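Local coordinates for 3-methyladenine DNA glycosylase (Helicobacter pylori, PDB 1PU6), which excises alkylated bases such as 3-methyladenine from DNA, the first step of base excision repair, as a helix-hairpin-helix glycosylase, at residues Y90-K93 and A94-I98. Residues are numbered along the deposited sequence; the frame is centred on the assembly and turned at random.
Sequences YNQK and AKRLI
Arg96 folds back over the preceding turn of its helix, and its guanidinium brings one face over Gln92 C and Lys93 CG. NH1 of Arg96 comes 3.8 Å from CG of Lys93, while NH2 of Arg96 lies 3.9 Å from CB of Gln92. The bend at chi3 (-51°) turns the otherwise extended arginine back toward these two residues. Lys93 runs alongside it in the same direction, but the like charges stay apart, with Lys93 NZ 5.7 Å from Arg96 NH1. Extended beyond CG, the buried lysine hydrogen-bonds through NZ to the backbone carbonyls of Leu39, Gln41 and Ser87, tying helix 90-108 to the end of helix 31-39 and to the loops nearby. Within the all-helical HhH-GPD fold, helix 90-108, which holds both segments, packs through Ala94 on Phe77 and Leu80 of helix 77-83 and through Leu97 on Leu35 and Val38 of helix 31-39. Four successive i+4 to i backbone hydrogen bonds join the turns, from Ala94 N to Tyr90 O (3.0 Å) through to Leu97 N to Lys93 O (3.0 Å). On the exposed flank, Lys95 rests CB 3.7 Å from Asn91 O and sends NZ onward into a salt bridge with Asp99.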
# COMPACT_ATOMS: atom_id res chain seq x y z
N TYR A 90 -1.04 -5.13 18.36
CA TYR A 90 -2.48 -4.97 18.14
C TYR A 90 -3.06 -3.82 18.96
O TYR A 90 -3.99 -3.18 18.49
CB TYR A 90 -3.26 -6.29 18.29
CG TYR A 90 -3.00 -6.98 19.61
CD1 TYR A 90 -3.71 -6.61 20.75
CD2 TYR A 90 -2.07 -8.01 19.70
CE1 TYR A 90 -3.50 -7.22 21.97
CE2 TYR A 90 -1.83 -8.64 20.92
CZ TYR A 90 -2.56 -8.24 22.05
OH TYR A 90 -2.37 -8.87 23.30
N ASN A 91 -2.48 -3.50 20.11
CA ASN A 91 -2.92 -2.30 20.83
C ASN A 91 -2.53 -1.02 20.05
O ASN A 91 -3.37 -0.09 19.85
CB ASN A 91 -2.37 -2.27 22.28
CG ASN A 91 -2.98 -3.35 23.13
OD1 ASN A 91 -4.15 -3.26 23.54
ND2 ASN A 91 -2.20 -4.42 23.43
N GLN A 92 -1.29 -0.96 19.56
CA GLN A 92 -0.88 0.26 18.82
C GLN A 92 -1.70 0.38 17.52
O GLN A 92 -2.12 1.50 17.12
CB GLN A 92 0.57 0.19 18.43
CG GLN A 92 1.46 0.43 19.67
CD GLN A 92 2.90 0.09 19.38
OE1 GLN A 92 3.69 1.01 19.04
NE2 GLN A 92 3.28 -1.21 19.53
N LYS A 93 -1.88 -0.73 16.80
CA LYS A 93 -2.58 -0.68 15.50
C LYS A 93 -4.06 -0.39 15.62
O LYS A 93 -4.61 0.35 14.81
CB LYS A 93 -2.32 -1.96 14.72
CG LYS A 93 -0.92 -1.89 14.12
CD LYS A 93 -0.59 -3.19 13.44
CE LYS A 93 0.77 -3.14 12.77
NZ LYS A 93 1.19 -4.54 12.25
N ALA A 94 -4.71 -0.93 16.66
CA ALA A 94 -6.11 -0.56 16.89
C ALA A 94 -6.24 0.94 17.12
O ALA A 94 -7.09 1.60 16.49
CB ALA A 94 -6.72 -1.37 18.10
N LYS A 95 -5.42 1.50 18.01
CA LYS A 95 -5.52 2.94 18.24
C LYS A 95 -5.20 3.77 16.94
O LYS A 95 -5.86 4.77 16.63
CB LYS A 95 -4.56 3.36 19.37
CG LYS A 95 -4.56 4.92 19.55
CD LYS A 95 -3.97 5.30 20.89
CE LYS A 95 -3.79 6.81 21.00
NZ LYS A 95 -5.10 7.58 21.01
N ARG A 96 -4.19 3.34 16.22
CA ARG A 96 -3.79 4.06 15.00
C ARG A 96 -4.95 4.08 13.98
O ARG A 96 -5.21 5.13 13.36
CB ARG A 96 -2.64 3.31 14.35
CG ARG A 96 -1.99 4.06 13.27
CD ARG A 96 -0.71 3.28 12.81
NE ARG A 96 0.14 2.94 13.99
CZ ARG A 96 1.00 1.93 14.02
NH1 ARG A 96 1.14 1.13 12.98
NH2 ARG A 96 1.77 1.73 15.11
N LEU A 97 -5.64 2.93 13.80
CA LEU A 97 -6.83 2.87 12.89
C LEU A 97 -8.00 3.74 13.34
O LEU A 97 -8.66 4.42 12.55
CB LEU A 97 -7.33 1.41 12.73
CG LEU A 97 -6.41 0.58 11.87
CD1 LEU A 97 -6.90 -0.89 11.94
CD2 LEU A 97 -6.31 1.10 10.42
N ILE A 98 -8.31 3.66 14.65
CA ILE A 98 -9.41 4.46 15.20
C ILE A 98 -9.15 5.96 15.04
O ILE A 98 -10.04 6.73 14.58
CB ILE A 98 -9.65 4.07 16.67
CG1 ILE A 98 -10.25 2.66 16.71
CG2 ILE A 98 -10.56 5.08 17.36
CD1 ILE A 98 -10.21 2.02 18.14